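Local coordinates for 3-oxoacyl-[acyl-carrier-protein] synthase 3 (Micrococcus luteus NCTC 2665, PDB 4EWP), which probably catalyses the first condensation of fatty acid synthesis, joining an acyl primer from CoA to malonyl-ACP, and works as a homodimer, at residues Y128-A133 / P183-S188; A252-E257 / L332-G337; R256-A261 / Y342-V347; D268-I273 / P324-G329. All coordinates share one frame; numbering follows the deposited sequence.

Interaction 1: Y128-A133 / P183-S188; sequences YGVAQA and PGISPS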
# COMPACT_ATOMS: atom_id res chain seq x y z
N TYR A 128 -6.48 8.97 -0.03
CA TYR A 128 -5.09 8.76 -0.45
C TYR A 128 -5.11 8.15 -1.85
O TYR A 128 -4.33 8.53 -2.71
CB TYR A 128 -4.33 7.82 0.52
CG TYR A 128 -3.51 8.51 1.59
CD1 TYR A 128 -4.12 9.31 2.56
CD2 TYR A 128 -2.13 8.34 1.65
CE1 TYR A 128 -3.37 9.95 3.56
CE2 TYR A 128 -1.36 8.98 2.64
CZ TYR A 128 -1.98 9.78 3.59
OH TYR A 128 -1.22 10.40 4.56
N GLY A 129 -6.03 7.21 -2.08
CA GLY A 129 -6.18 6.59 -3.39
C GLY A 129 -6.51 7.63 -4.44
O GLY A 129 -5.97 7.61 -5.54
N VAL A 130 -7.39 8.57 -4.11
CA VAL A 130 -7.81 9.58 -5.07
C VAL A 130 -6.65 10.53 -5.37
O VAL A 130 -6.44 10.89 -6.52
CB VAL A 130 -9.07 10.33 -4.59
CG1 VAL A 130 -9.33 11.58 -5.43
CG2 VAL A 130 -10.29 9.38 -4.62
N ALA A 131 -5.88 10.89 -4.34
CA ALA A 131 -4.71 11.75 -4.54
C ALA A 131 -3.76 11.08 -5.52
O ALA A 131 -3.25 11.71 -6.46
CB ALA A 131 -4.01 12.00 -3.21
N GLN A 132 -3.55 9.78 -5.32
CA GLN A 132 -2.64 9.02 -6.18
C GLN A 132 -3.18 8.93 -7.60
O GLN A 132 -2.48 9.25 -8.56
CB GLN A 132 -2.40 7.63 -5.59
CG GLN A 132 -1.54 7.63 -4.33
CD GLN A 132 -1.59 6.30 -3.63
OE1 GLN A 132 -1.33 5.26 -4.23
NE2 GLN A 132 -1.92 6.32 -2.35
N ALA A 133 -4.43 8.52 -7.72
CA ALA A 133 -5.10 8.42 -9.01
C ALA A 133 -5.03 9.75 -9.77
O ALA A 133 -4.68 9.79 -10.96
CB ALA A 133 -6.57 7.99 -8.82
N PRO A 183 -11.13 20.66 -14.91
CA PRO A 183 -10.76 20.29 -13.53
C PRO A 183 -11.94 19.66 -12.79
O PRO A 183 -12.96 20.33 -12.61
CB PRO A 183 -10.42 21.63 -12.88
CG PRO A 183 -10.04 22.52 -14.01
CD PRO A 183 -10.89 22.09 -15.17
N GLY A 184 -11.81 18.41 -12.38
CA GLY A 184 -12.86 17.74 -11.62
C GLY A 184 -12.42 17.31 -10.23
O GLY A 184 -13.26 16.89 -9.42
N ILE A 185 -11.12 17.42 -9.95
CA ILE A 185 -10.57 17.07 -8.64
C ILE A 185 -9.60 18.16 -8.18
O ILE A 185 -8.58 18.43 -8.83
CB ILE A 185 -9.81 15.72 -8.70
CG1 ILE A 185 -10.72 14.61 -9.24
CG2 ILE A 185 -9.25 15.33 -7.34
CD1 ILE A 185 -10.05 13.25 -9.31
N SER A 186 -9.92 18.80 -7.07
CA SER A 186 -9.10 19.90 -6.56
C SER A 186 -7.82 19.35 -5.91
O SER A 186 -7.74 18.16 -5.60
CB SER A 186 -9.89 20.72 -5.54
OG SER A 186 -9.98 20.04 -4.30
N PRO A 187 -6.82 20.22 -5.70
CA PRO A 187 -5.52 19.77 -5.19
C PRO A 187 -5.66 19.09 -3.84
O PRO A 187 -6.29 19.65 -2.93
CB PRO A 187 -4.70 21.06 -5.04
CG PRO A 187 -5.38 22.05 -5.98
CD PRO A 187 -6.84 21.68 -5.97
N SER A 188 -5.09 17.90 -3.71
CA SER A 188 -5.26 17.16 -2.47
C SER A 188 -4.63 17.87 -1.28
O SER A 188 -3.55 18.47 -1.38
CB SER A 188 -4.69 15.75 -2.60
OG SER A 188 -5.56 14.93 -3.37
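Ala131 and Ser188 meet beside a flat group from a third part of the chain, the amide of Gln345, which packs against Val130 and Ala131 while its NE2 hydrogen-bonds Ser188 OG. The other flat group, the Tyr128 ring, takes no part in the contact with 183-188: it stacks edge-to-face with Trp190, and its OH is bonded to Gly191 O and to Ala116 N of the second subunit. Between the segments themselves the touching is done by small groups. Ser188 OG lies 3.3 Å from Ala131 CB, a snug van der Waals approach. Its chi1 of -75° sets OG beside the backbone N, opposite the carbonyl carbon, and from there the oxygen reaches both the alanine methyl and the glutamine amide, which satisfies it. A second, looser point of contact pairs Val130 CG1 with Ile185 CG2 at 4.2 Å. The segment 183-188 is irregular, yet Gly184 and Ser186 hydrogen-bond through their backbones to strand 341-348. Helix 125-138 belongs to the buried helical layer of the thiolase fold, between the two sheets: Val130 and Ala131 face strand 341-348, whereas Ala133 packs on strands 144-152 and 170-180, and Ile185 reaches strands 170-180 and 13-22.

Interaction 2: A252-E257 / L332-G337; sequences AKVARE and LQIGFG
Ile334 pushes its terminal methyl into a notch on helix 240-262 formed by Val254 and Ala255, part of the helix-on-sheet packing of the thiolase fold. The helix lies across one face of the C-terminal mixed sheet, its segment axis 9.5 Å from that of strand 332-337 and running roughly against it, at 145°. The bump is CD1 of Ile334. With CG1 anti to the backbone N (chi1 177°) and CD1 continuing almost straight on, the side chain is stretched to its full length toward the helix. One wall of the notch is the valine, with Val254 CG1 3.8 Å from Ile334 CD1; the floor is the helix backbone, where Ala255 N is equally near. The complementary fit is that of Ala255, whose small methyl lies alongside the strand side chains, touching the ends of both Leu332 and Ile334, two strand residues that point to the same face. Phe285 of helix 279-288 closes in on both Ala255 and Ile334. On the reverse face Gln333 turns the other way, its OE1 bonded to Tyr126 OH. The Ile334 side chain is about 6 Å from that of His275, a predicted active-site residue. Leu332 completes the fit from its side, its CD2 3.9 Å from Ala255 CB.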
# COMPACT_ATOMS: atom_id res chain seq x y z
N ALA A 252 -11.29 19.86 10.74
CA ALA A 252 -12.02 21.02 10.25
C ALA A 252 -11.04 22.00 9.59
O ALA A 252 -11.38 22.65 8.61
CB ALA A 252 -12.82 21.69 11.35
N LYS A 253 -9.82 22.07 10.10
CA LYS A 253 -8.81 22.95 9.52
C LYS A 253 -8.37 22.39 8.17
O LYS A 253 -8.15 23.15 7.22
CB LYS A 253 -7.60 23.09 10.45
CG LYS A 253 -7.99 23.48 11.87
CD LYS A 253 -6.77 23.76 12.74
CE LYS A 253 -7.17 24.06 14.18
NZ LYS A 253 -6.01 24.52 14.98
N VAL A 254 -8.24 21.07 8.09
CA VAL A 254 -7.90 20.42 6.84
C VAL A 254 -8.99 20.70 5.79
O VAL A 254 -8.70 21.09 4.65
CB VAL A 254 -7.72 18.89 7.03
CG1 VAL A 254 -7.49 18.18 5.68
CG2 VAL A 254 -6.57 18.60 8.00
N ALA A 255 -10.24 20.54 6.18
CA ALA A 255 -11.34 20.80 5.25
C ALA A 255 -11.33 22.24 4.74
O ALA A 255 -11.51 22.50 3.55
CB ALA A 255 -12.68 20.46 5.90
N ARG A 256 -11.14 23.20 5.64
CA ARG A 256 -11.10 24.59 5.21
C ARG A 256 -9.90 24.81 4.29
O ARG A 256 -9.98 25.55 3.31
CB ARG A 256 -11.08 25.56 6.41
CG ARG A 256 -12.44 25.67 7.12
CD ARG A 256 -12.46 26.71 8.25
NE ARG A 256 -11.61 26.30 9.37
CZ ARG A 256 -12.06 25.93 10.56
NH1 ARG A 256 -13.36 25.93 10.83
NH2 ARG A 256 -11.19 25.57 11.50
N GLU A 257 -8.79 24.15 4.60
CA GLU A 257 -7.64 24.24 3.73
C GLU A 257 -7.95 23.66 2.34
O GLU A 257 -7.60 24.25 1.32
CB GLU A 257 -6.45 23.54 4.39
CG GLU A 257 -5.11 23.99 3.86
CD GLU A 257 -3.96 23.37 4.64
OE1 GLU A 257 -4.10 23.21 5.88
OE2 GLU A 257 -2.92 23.05 4.01
N LEU A 332 -17.15 18.04 -1.03
CA LEU A 332 -15.95 17.98 -0.22
C LEU A 332 -15.89 16.59 0.39
O LEU A 332 -16.83 16.16 1.08
CB LEU A 332 -15.99 19.04 0.89
CG LEU A 332 -14.91 19.04 1.98
CD1 LEU A 332 -13.54 19.30 1.37
CD2 LEU A 332 -15.22 20.08 3.01
N GLN A 333 -14.80 15.87 0.14
CA GLN A 333 -14.61 14.56 0.76
C GLN A 333 -13.36 14.61 1.59
O GLN A 333 -12.35 15.20 1.17
CB GLN A 333 -14.52 13.45 -0.28
CG GLN A 333 -13.53 13.75 -1.36
CD GLN A 333 -13.52 12.67 -2.42
OE1 GLN A 333 -14.58 12.11 -2.76
NE2 GLN A 333 -12.33 12.33 -2.92
N ILE A 334 -13.42 14.03 2.77
CA ILE A 334 -12.30 14.10 3.68
C ILE A 334 -12.31 12.87 4.57
O ILE A 334 -13.30 12.60 5.25
CB ILE A 334 -12.35 15.38 4.53
CG1 ILE A 334 -11.20 15.41 5.53
CG2 ILE A 334 -13.69 15.49 5.28
CD1 ILE A 334 -11.02 16.78 6.18
N GLY A 335 -11.22 12.09 4.50
CA GLY A 335 -11.08 10.89 5.29
C GLY A 335 -9.93 11.01 6.28
O GLY A 335 -9.00 11.78 6.06
N PHE A 336 -9.99 10.22 7.36
CA PHE A 336 -9.07 10.35 8.47
C PHE A 336 -9.07 9.07 9.29
O PHE A 336 -10.13 8.55 9.64
CB PHE A 336 -9.44 11.56 9.34
CG PHE A 336 -10.94 11.73 9.59
CD1 PHE A 336 -11.53 11.21 10.73
CD2 PHE A 336 -11.74 12.41 8.68
CE1 PHE A 336 -12.89 11.35 10.97
CE2 PHE A 336 -13.10 12.56 8.90
CZ PHE A 336 -13.67 12.03 10.05
N GLY A 337 -7.88 8.55 9.61
CA GLY A 337 -7.80 7.37 10.45
C GLY A 337 -6.44 7.04 11.02
O GLY A 337 -5.57 7.91 11.10

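Interaction 3: R256-A261 / Y342-V347; sequences REALDA and YGAQVV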
# COMPACT_ATOMS: atom_id res chain seq x y z
N ARG A 256 -11.14 23.20 5.64
CA ARG A 256 -11.10 24.59 5.21
C ARG A 256 -9.90 24.81 4.29
O ARG A 256 -9.98 25.55 3.31
CB ARG A 256 -11.08 25.56 6.41
CG ARG A 256 -12.44 25.67 7.12
CD ARG A 256 -12.46 26.71 8.25
NE ARG A 256 -11.61 26.30 9.37
CZ ARG A 256 -12.06 25.93 10.56
NH1 ARG A 256 -13.36 25.93 10.83
NH2 ARG A 256 -11.19 25.57 11.50
N GLU A 257 -8.79 24.15 4.60
CA GLU A 257 -7.64 24.24 3.73
C GLU A 257 -7.95 23.66 2.34
O GLU A 257 -7.60 24.25 1.32
CB GLU A 257 -6.45 23.54 4.39
CG GLU A 257 -5.11 23.99 3.86
CD GLU A 257 -3.96 23.37 4.64
OE1 GLU A 257 -4.10 23.21 5.88
OE2 GLU A 257 -2.92 23.05 4.01
N ALA A 258 -8.62 22.50 2.30
CA ALA A 258 -9.00 21.88 1.04
C ALA A 258 -9.93 22.81 0.24
O ALA A 258 -9.71 23.06 -0.94
CB ALA A 258 -9.65 20.50 1.28
N LEU A 259 -10.95 23.34 0.89
CA LEU A 259 -11.80 24.33 0.23
C LEU A 259 -10.98 25.50 -0.31
O LEU A 259 -11.16 25.92 -1.45
CB LEU A 259 -12.87 24.86 1.20
CG LEU A 259 -13.93 23.88 1.72
CD1 LEU A 259 -14.77 24.56 2.78
CD2 LEU A 259 -14.82 23.35 0.60
N ASP A 260 -10.07 26.04 0.51
CA ASP A 260 -9.30 27.20 0.09
C ASP A 260 -8.42 26.89 -1.12
O ASP A 260 -8.40 27.65 -2.07
CB ASP A 260 -8.45 27.76 1.24
CG ASP A 260 -7.64 28.98 0.82
OD1 ASP A 260 -8.20 30.10 0.83
OD2 ASP A 260 -6.44 28.83 0.49
N ALA A 261 -7.73 25.75 -1.09
CA ALA A 261 -6.88 25.34 -2.20
C ALA A 261 -7.70 25.06 -3.46
O ALA A 261 -7.21 25.20 -4.58
CB ALA A 261 -6.03 24.13 -1.83
N TYR A 342 -4.67 11.55 7.11
CA TYR A 342 -5.86 12.20 6.57
C TYR A 342 -5.68 12.62 5.11
O TYR A 342 -4.56 12.86 4.67
CB TYR A 342 -6.19 13.44 7.39
CG TYR A 342 -5.08 14.47 7.43
CD1 TYR A 342 -4.18 14.52 8.49
CD2 TYR A 342 -4.93 15.38 6.40
CE1 TYR A 342 -3.17 15.47 8.53
CE2 TYR A 342 -3.92 16.33 6.43
CZ TYR A 342 -3.05 16.36 7.49
OH TYR A 342 -2.05 17.31 7.51
N GLY A 343 -6.79 12.74 4.39
CA GLY A 343 -6.76 13.22 3.02
C GLY A 343 -8.08 13.88 2.65
O GLY A 343 -9.15 13.41 3.08
N ALA A 344 -8.02 14.95 1.86
CA ALA A 344 -9.22 15.67 1.44
C ALA A 344 -9.10 16.25 0.03
O ALA A 344 -8.02 16.67 -0.39
CB ALA A 344 -9.56 16.79 2.44
N GLN A 345 -10.24 16.31 -0.66
CA GLN A 345 -10.36 16.95 -1.97
C GLN A 345 -11.75 17.52 -2.16
O GLN A 345 -12.72 17.04 -1.57
CB GLN A 345 -10.14 15.93 -3.11
CG GLN A 345 -8.82 15.26 -3.13
CD GLN A 345 -8.83 13.91 -2.45
OE1 GLN A 345 -9.88 13.41 -2.03
NE2 GLN A 345 -7.66 13.30 -2.35
N VAL A 346 -11.86 18.52 -3.01
CA VAL A 346 -13.16 18.87 -3.55
C VAL A 346 -13.29 18.18 -4.91
O VAL A 346 -12.37 18.21 -5.74
CB VAL A 346 -13.35 20.39 -3.66
CG1 VAL A 346 -14.64 20.71 -4.40
CG2 VAL A 346 -13.34 21.02 -2.25
N VAL A 347 -14.41 17.51 -5.12
CA VAL A 347 -14.60 16.78 -6.36
C VAL A 347 -15.93 17.12 -7.01
O VAL A 347 -16.91 17.38 -6.33
CB VAL A 347 -14.51 15.25 -6.16
CG1 VAL A 347 -13.14 14.85 -5.59
CG2 VAL A 347 -15.65 14.74 -5.28
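Ala258 meets strand 342-347 methyl to methyl: its CB stands 3.9 Å from Ala344 CB, each methyl aimed at the other segment. Two such short side chains let the backbones come close, and Ala258 CA is 5.9 Å from Gln345 CA. The segment axes approach to 7.7 Å and run in broadly the same direction, 39° apart. Val346, two residues along the strand from Ala344 and on the same face, fills the next position. Its chi1 of 172° places CG2 beside the backbone N, and this branch is the one that engages the helix. CG2 packs against Leu259 CD2 at 4.0 Å, the two side chains crossing at about a right angle, and it also skirts the carbonyl oxygen of Ala258. Leu259 starts out from the helix pointing away from the strand, but its branched end bends back to make this touch; the same side chain also packs on Val264 and Pro266 of the following loop. Here the C-terminal part of helix 240-262 covers the sheet of the thiolase fold, lying over strand 341-348 beside its antiparallel neighbour 330-337; Leu332 of that neighbour packs on both Ala258 and Val346. Gln345, between the two helix-facing residues, is directed to the opposite face, where its OE1 accepts from Gln333 NE2 and its NE2 donates to Cys127 O. The strand takes part in the dimer interface: Leu5 of the second subunit packs on Val346, and Pro113 of that subunit on Tyr342.

Interaction 4: D268-I273 / P324-G329; sequences DLAAFI and PELSGG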
# COMPACT_ATOMS: atom_id res chain seq x y z
N ASP A 268 -20.67 26.97 -2.35
CA ASP A 268 -20.47 26.34 -3.66
C ASP A 268 -20.62 24.82 -3.63
O ASP A 268 -20.71 24.17 -4.68
CB ASP A 268 -19.09 26.71 -4.21
CG ASP A 268 -18.93 28.20 -4.43
OD1 ASP A 268 -19.89 28.82 -4.94
OD2 ASP A 268 -17.85 28.75 -4.10
N LEU A 269 -20.64 24.24 -2.43
CA LEU A 269 -20.76 22.79 -2.27
C LEU A 269 -22.19 22.30 -2.49
O LEU A 269 -23.14 22.93 -2.05
CB LEU A 269 -20.29 22.34 -0.88
CG LEU A 269 -18.80 22.54 -0.54
CD1 LEU A 269 -18.48 22.14 0.90
CD2 LEU A 269 -17.93 21.75 -1.52
N ALA A 270 -22.34 21.17 -3.18
CA ALA A 270 -23.63 20.48 -3.24
C ALA A 270 -23.69 19.44 -2.13
O ALA A 270 -24.77 19.02 -1.72
CB ALA A 270 -23.83 19.83 -4.58
N ALA A 271 -22.53 19.00 -1.66
CA ALA A 271 -22.51 17.95 -0.65
C ALA A 271 -21.24 17.97 0.19
O ALA A 271 -20.19 18.44 -0.25
CB ALA A 271 -22.69 16.57 -1.30
N PHE A 272 -21.36 17.44 1.40
CA PHE A 272 -20.24 17.28 2.31
C PHE A 272 -20.19 15.80 2.67
O PHE A 272 -21.13 15.27 3.25
CB PHE A 272 -20.42 18.14 3.56
CG PHE A 272 -19.41 17.86 4.64
CD1 PHE A 272 -18.06 17.74 4.33
CD2 PHE A 272 -19.81 17.71 5.96
CE1 PHE A 272 -17.12 17.48 5.34
CE2 PHE A 272 -18.90 17.45 6.96
CZ PHE A 272 -17.54 17.34 6.65
N ILE A 273 -19.10 15.13 2.29
CA ILE A 273 -19.03 13.70 2.49
C ILE A 273 -17.82 13.34 3.33
O ILE A 273 -16.79 12.92 2.81
CB ILE A 273 -18.97 12.93 1.16
CG1 ILE A 273 -20.00 13.51 0.18
CG2 ILE A 273 -19.22 11.45 1.42
CD1 ILE A 273 -19.86 12.99 -1.23
N PRO A 324 -30.29 12.30 -7.41
CA PRO A 324 -29.60 12.24 -8.71
C PRO A 324 -29.14 13.60 -9.24
O PRO A 324 -28.19 13.66 -10.02
CB PRO A 324 -30.66 11.64 -9.63
CG PRO A 324 -31.48 10.78 -8.73
CD PRO A 324 -31.57 11.57 -7.44
N GLU A 325 -29.79 14.67 -8.80
CA GLU A 325 -29.48 16.01 -9.31
C GLU A 325 -28.14 16.57 -8.79
O GLU A 325 -27.68 17.61 -9.26
CB GLU A 325 -30.62 16.98 -8.98
CG GLU A 325 -30.75 17.32 -7.49
CD GLU A 325 -31.47 16.24 -6.67
OE1 GLU A 325 -32.02 15.28 -7.26
OE2 GLU A 325 -31.48 16.36 -5.42
N LEU A 326 -27.53 15.88 -7.83
CA LEU A 326 -26.23 16.31 -7.30
C LEU A 326 -25.10 16.04 -8.30
O LEU A 326 -24.02 16.64 -8.22
CB LEU A 326 -25.92 15.61 -5.97
CG LEU A 326 -26.84 15.89 -4.79
CD1 LEU A 326 -26.53 14.91 -3.66
CD2 LEU A 326 -26.73 17.33 -4.30
N SER A 327 -25.34 15.13 -9.24
CA SER A 327 -24.39 14.83 -10.30
C SER A 327 -23.96 16.11 -10.98
O SER A 327 -24.79 16.88 -11.42
CB SER A 327 -25.02 13.87 -11.31
OG SER A 327 -24.37 13.94 -12.57
N GLY A 328 -22.65 16.36 -11.06
CA GLY A 328 -22.15 17.60 -11.63
C GLY A 328 -21.91 18.67 -10.57
O GLY A 328 -21.35 19.74 -10.86
N GLY A 329 -22.35 18.40 -9.34
CA GLY A 329 -22.16 19.32 -8.23
C GLY A 329 -20.84 19.08 -7.51
O GLY A 329 -20.21 18.05 -7.71
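Ala270 packs against Leu326 and Gly329, the two ends of a type II beta turn. Leu326 CD2 lies 3.8 Å from Ala270 CB and 3.7 Å from Ala270 O, so that one methyl covers both the side chain and the carbonyl oxygen. With chi1 at -63°, the leucine's CG lies opposite its own carbonyl carbon, and the branch extends from the turn toward strand 269-274. Round the corner from it, Gly329, having no side chain, brings its CA within 4.0 Å of Ala270 CB. The turn is closed by Gly329 N bonding to Leu326 O at 2.7 Å, and Gly328 sits at its third position with a positive phi of 93°. The outer side is looser: Pro324, Glu325, Ser327 and Gly328 face solvent and make no contact with 268-273, although Gly328 O receives a hydrogen bond from Arg348 NE. Ala270 itself is tied by its backbone to Val296 and Leu330, where the turn after helix 311-322 leads into strand 330-337. The contact between the segments is van der Waals only, sensitive to shape rather than charge, while the backbone bonds of Ala270 to Leu330, just past the turn, help fix the two segments relative to each other.

How the interactions relate
From the N terminus, interaction 1 closes first, bringing the loop ahead of strand 189-192 back to helix 125-138, and it is complete before the others begin. Interactions 2 and 3 both start from helix 240-262, sharing Arg256 and Glu257, and end on the adjacent strands 330-337 and 341-348. Interaction 4 lies nested within the loops they close; it joins strand 269-274 to the turn before strand 330-337; Leu332 of that strand pairs with Ala271 and Ile273. Gln345 on strand 341-348 links interactions 1 and 3, so one sheet connects the buried helix on one face with helix 240-262 on the other. Interactions 1 and 3, and interaction 4 through Asp268, also touch the second subunit.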